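Local coordinates for intimin adherence protein (Escherichia coli O157:H7, PDB 3NCX) that probably serves as a bacterial surface adhesin that attaches enterohaemorrhagic E. coli to host cells by binding the translocated receptor Tir, at residues Arg158-Asn166 and Gly175-Val183. The protein carries 1 engineered substitution. Residues are numbered along the deposited sequence; the frame is centred on the assembly and turned at random.
Sequences RSGVSSTYN and GVNVNTPNV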
ATOM      1  N   ARG A 158     -27.786  12.842  10.133  1.00 24.15           N
ATOM      2  CA  ARG A 158     -29.037  13.580  10.266  1.00 25.02           C
ATOM      3  C   ARG A 158     -29.152  14.697   9.235  1.00 22.17           C
ATOM      4  O   ARG A 158     -30.244  14.991   8.747  1.00 22.13           O
ATOM      5  CB  ARG A 158     -29.175  14.163  11.675  1.00 25.42           C
ATOM      6  CG  ARG A 158     -29.319  13.122  12.769  1.00 33.18           C
ATOM      7  CD  ARG A 158     -29.553  13.769  14.128  1.00 27.50           C
ATOM      8  NE  ARG A 158     -29.631  12.768  15.188  1.00 50.62           N
ATOM      9  CZ  ARG A 158     -28.603  12.398  15.947  1.00 46.80           C
ATOM     10  NH1 ARG A 158     -27.411  12.954  15.770  1.00 37.46           N
ATOM     11  NH2 ARG A 158     -28.767  11.475  16.886  1.00 47.13           N
ATOM     12  N   SER A 159     -28.023  15.315   8.907  1.00 20.04           N
ATOM     13  CA  SER A 159     -28.017  16.456   8.000  1.00 18.16           C
ATOM     14  C   SER A 159     -27.726  16.060   6.558  1.00 16.87           C
ATOM     15  O   SER A 159     -27.806  16.888   5.653  1.00 19.18           O
ATOM     16  CB  SER A 159     -27.013  17.512   8.473  1.00 22.54           C
ATOM     17  OG  SER A 159     -25.733  16.945   8.690  1.00 26.87           O
ATOM     18  N   GLY A 160     -27.386  14.794   6.346  1.00 20.80           N
ATOM     19  CA  GLY A 160     -27.127  14.297   5.006  1.00 23.42           C
ATOM     20  C   GLY A 160     -25.781  14.732   4.460  1.00 20.61           C
ATOM     21  O   GLY A 160     -25.649  15.038   3.273  1.00 13.81           O
ATOM     22  N   VAL A 161     -24.778  14.764   5.330  1.00 16.73           N
ATOM     23  CA  VAL A 161     -23.422  15.100   4.917  1.00 17.13           C
ATOM     24  C   VAL A 161     -22.421  14.123   5.512  1.00 21.52           C
ATOM     25  O   VAL A 161     -22.777  13.245   6.298  1.00 17.79           O
ATOM     26  CB  VAL A 161     -23.021  16.522   5.348  1.00 17.78           C
ATOM     27  CG1 VAL A 161     -23.976  17.547   4.761  1.00 20.70           C
ATOM     28  CG2 VAL A 161     -22.972  16.622   6.867  1.00 15.16           C
ATOM     29  N   SER A 162     -21.160  14.290   5.132  1.00 18.88           N
ATOM     30  CA  SER A 162     -20.090  13.452   5.638  1.00 18.34           C
ATOM     31  C   SER A 162     -18.756  14.037   5.205  1.00 21.29           C
ATOM     32  O   SER A 162     -18.588  14.428   4.052  1.00 26.22           O
ATOM     33  CB  SER A 162     -20.238  12.024   5.114  1.00 21.53           C
ATOM     34  OG  SER A 162     -19.318  11.154   5.747  1.00 23.09           O
ATOM     35  N   SER A 163     -17.812  14.105   6.137  1.00 22.58           N
ATOM     36  CA  SER A 163     -16.495  14.655   5.846  1.00 21.30           C
ATOM     37  C   SER A 163     -15.688  13.730   4.935  1.00 19.56           C
ATOM     38  O   SER A 163     -16.002  12.547   4.799  1.00 16.53           O
ATOM     39  CB  SER A 163     -15.737  14.925   7.143  1.00 15.62           C
ATOM     40  OG  SER A 163     -15.738  13.778   7.972  1.00 24.91           O
ATOM     41  N   THR A 164     -14.650  14.278   4.311  1.00 17.76           N
ATOM     42  CA  THR A 164     -13.811  13.514   3.394  1.00 14.32           C
ATOM     43  C   THR A 164     -12.330  13.801   3.607  1.00 13.05           C
ATOM     44  O   THR A 164     -11.960  14.801   4.219  1.00 14.23           O
ATOM     45  CB  THR A 164     -14.154  13.816   1.921  1.00 17.09           C
ATOM     46  OG1 THR A 164     -13.950  15.209   1.655  1.00 12.66           O
ATOM     47  CG2 THR A 164     -15.598  13.447   1.616  1.00 21.02           C
ATOM     48  N   TYR A 165     -11.487  12.913   3.093  1.00 13.03           N
ATOM     49  CA  TYR A 165     -10.042  13.084   3.162  1.00 16.18           C
ATOM     50  C   TYR A 165      -9.401  12.631   1.853  1.00 18.86           C
ATOM     51  O   TYR A 165      -9.748  11.581   1.313  1.00 19.60           O
ATOM     52  CB  TYR A 165      -9.459  12.296   4.337  1.00 12.65           C
ATOM     53  CG  TYR A 165      -7.954  12.393   4.449  1.00 17.26           C
ATOM     54  CD1 TYR A 165      -7.352  13.518   4.995  1.00 19.82           C
ATOM     55  CD2 TYR A 165      -7.135  11.358   4.013  1.00 16.95           C
ATOM     56  CE1 TYR A 165      -5.976  13.614   5.101  1.00 18.48           C
ATOM     57  CE2 TYR A 165      -5.758  11.444   4.115  1.00 17.01           C
ATOM     58  CZ  TYR A 165      -5.184  12.576   4.660  1.00 21.20           C
ATOM     59  OH  TYR A 165      -3.814  12.672   4.766  1.00 17.82           O
ATOM     60  N   ASN A 166      -8.468  13.428   1.344  1.00 17.38           N
ATOM     61  CA  ASN A 166      -7.821  13.129   0.072  1.00 16.26           C
ATOM     62  C   ASN A 166      -6.497  12.388   0.258  1.00 16.56           C
ATOM     63  O   ASN A 166      -5.587  12.883   0.923  1.00 19.45           O
ATOM     64  CB  ASN A 166      -7.611  14.416  -0.724  1.00 17.53           C
ATOM     65  CG  ASN A 166      -7.270  14.159  -2.177  1.00 16.03           C
ATOM     66  OD1 ASN A 166      -6.485  13.266  -2.499  1.00 15.47           O
ATOM     67  ND2 ASN A 166      -7.866  14.941  -3.067  1.00 15.00           N
ATOM     68  N   GLY A 175     -18.788  18.591   6.013  1.00 14.08           N
ATOM     69  CA  GLY A 175     -20.040  19.086   5.467  1.00 14.74           C
ATOM     70  C   GLY A 175     -20.255  18.829   3.987  1.00 17.51           C
ATOM     71  O   GLY A 175     -20.948  19.591   3.312  1.00 19.03           O
ATOM     72  N   VAL A 176     -19.665  17.754   3.478  1.00 17.49           N
ATOM     73  CA  VAL A 176     -19.858  17.371   2.087  1.00 16.83           C
ATOM     74  C   VAL A 176     -21.162  16.600   1.932  1.00 17.46           C
ATOM     75  O   VAL A 176     -21.347  15.554   2.553  1.00 20.54           O
ATOM     76  CB  VAL A 176     -18.698  16.495   1.578  1.00 17.34           C
ATOM     77  CG1 VAL A 176     -18.973  16.029   0.156  1.00 12.23           C
ATOM     78  CG2 VAL A 176     -17.383  17.255   1.658  1.00 16.56           C
ATOM     79  N   ASN A 177     -22.068  17.117   1.108  1.00 19.08           N
ATOM     80  CA  ASN A 177     -23.339  16.443   0.872  1.00 18.91           C
ATOM     81  C   ASN A 177     -23.125  15.020   0.371  1.00 18.07           C
ATOM     82  O   ASN A 177     -22.247  14.770  -0.453  1.00 20.77           O
ATOM     83  CB  ASN A 177     -24.205  17.233  -0.110  1.00 14.62           C
ATOM     84  CG  ASN A 177     -24.602  18.591   0.428  1.00 17.16           C
ATOM     85  OD1 ASN A 177     -24.701  19.564  -0.319  1.00 30.69           O
ATOM     86  ND2 ASN A 177     -24.828  18.667   1.734  1.00 16.28           N
ATOM     87  N   VAL A 178     -23.926  14.088   0.878  1.00 19.93           N
ATOM     88  CA  VAL A 178     -23.762  12.677   0.541  1.00 19.79           C
ATOM     89  C   VAL A 178     -23.781  12.440  -0.967  1.00 18.72           C
ATOM     90  O   VAL A 178     -23.030  11.611  -1.481  1.00 20.49           O
ATOM     91  CB  VAL A 178     -24.829  11.795   1.225  1.00 17.80           C
ATOM     92  CG1 VAL A 178     -24.613  11.771   2.732  1.00 13.72           C
ATOM     93  CG2 VAL A 178     -26.230  12.282   0.884  1.00 20.27           C
ATOM     94  N   ASN A 179     -24.634  13.175  -1.671  1.00 17.67           N
ATOM     95  CA  ASN A 179     -24.757  13.022  -3.116  1.00 19.89           C
ATOM     96  C   ASN A 179     -23.814  13.935  -3.889  1.00 21.79           C
ATOM     97  O   ASN A 179     -24.227  14.626  -4.821  1.00 20.75           O
ATOM     98  CB  ASN A 179     -26.201  13.252  -3.562  1.00 22.80           C
ATOM     99  CG  ASN A 179     -27.146  12.195  -3.034  1.00 19.31           C
ATOM    100  OD1 ASN A 179     -26.752  11.050  -2.807  1.00 17.43           O
ATOM    101  ND2 ASN A 179     -28.402  12.572  -2.833  1.00 24.09           N
ATOM    102  N   THR A 180     -22.546  13.931  -3.493  1.00 18.65           N
ATOM    103  CA  THR A 180     -21.522  14.702  -4.182  1.00 17.93           C
ATOM    104  C   THR A 180     -20.720  13.796  -5.107  1.00 15.95           C
ATOM    105  O   THR A 180     -20.294  12.716  -4.705  1.00 20.11           O
ATOM    106  CB  THR A 180     -20.562  15.383  -3.185  1.00 15.73           C
ATOM    107  OG1 THR A 180     -21.292  16.304  -2.367  1.00 15.75           O
ATOM    108  CG2 THR A 180     -19.465  16.132  -3.925  1.00 11.34           C
ATOM    109  N   PRO A 181     -20.520  14.232  -6.359  1.00 14.61           N
ATOM    110  CA  PRO A 181     -19.718  13.473  -7.322  1.00 18.98           C
ATOM    111  C   PRO A 181     -18.224  13.611  -7.045  1.00 17.49           C
ATOM    112  O   PRO A 181     -17.832  14.390  -6.178  1.00 15.15           O
ATOM    113  CB  PRO A 181     -20.065  14.134  -8.656  1.00 14.82           C
ATOM    114  CG  PRO A 181     -20.394  15.539  -8.287  1.00 15.32           C
ATOM    115  CD  PRO A 181     -21.093  15.451  -6.959  1.00 16.14           C
ATOM    116  N   ASN A 182     -17.408  12.855  -7.774  1.00 16.26           N
ATOM    117  CA  ASN A 182     -15.954  12.938  -7.662  1.00 17.00           C
ATOM    118  C   ASN A 182     -15.403  12.458  -6.321  1.00 16.27           C
ATOM    119  O   ASN A 182     -14.324  12.876  -5.904  1.00 19.75           O
ATOM    120  CB  ASN A 182     -15.472  14.362  -7.949  1.00 14.53           C
ATOM    121  CG  ASN A 182     -15.872  14.848  -9.329  1.00 17.48           C
ATOM    122  OD1 ASN A 182     -16.656  15.787  -9.466  1.00 21.01           O
ATOM    123  ND2 ASN A 182     -15.333  14.209 -10.362  1.00 15.56           N
ATOM    124  N   VAL A 183     -16.137  11.579  -5.648  1.00 17.44           N
ATOM    125  CA  VAL A 183     -15.680  11.023  -4.378  1.00 16.20           C
ATOM    126  C   VAL A 183     -15.561   9.505  -4.461  1.00 15.93           C
ATOM    127  O   VAL A 183     -16.527   8.817  -4.796  1.00 19.99           O
ATOM    128  CB  VAL A 183     -16.620  11.395  -3.216  1.00 12.33           C
ATOM    129  CG1 VAL A 183     -16.035  10.919  -1.899  1.00 11.54           C
ATOM    130  CG2 VAL A 183     -16.856  12.896  -3.184  1.00 11.05           C
TER
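Val161 lies over the backbone of Gly175 and Val176, with CB 3.9 Å from Gly175 C. A chi1 of -59° turns its CG1 opposite the carbonyl carbon and brings it against the amide nitrogen ND2 of Asn177, whose CB points away from the opposite strand although the amide end comes back toward it. On the partner strand, Val176 puts CG2 across Thr164, 4.0 Å from OG1, the two side chains meeting at about a right angle; that hydroxyl also makes a weak hydrogen bond to Leu173 O.

The backbone supplies the directed bonds. Ser162 N donates to Val176 O at 2.9 Å, bent to 140° at the hydrogen, and Val161 CA adds a CH-O contact to the same carbonyl. Val178 N donates to Gly160 O at 3.1 Å, more nearly straight, from above the carbonyl plane, while both methyls of Val178 pack around that oxygen. Gly160, with positive phi, carries the chain out of helix 154-159 into strand 161-166.

This is the open end of the antiparallel hairpin 161-166/172-177 in the C-type lectin-like domain, where the pairing frays: the hydrogen bonds across it are main chain to main chain, and valine methyls lie against backbone and polar side-chain atoms.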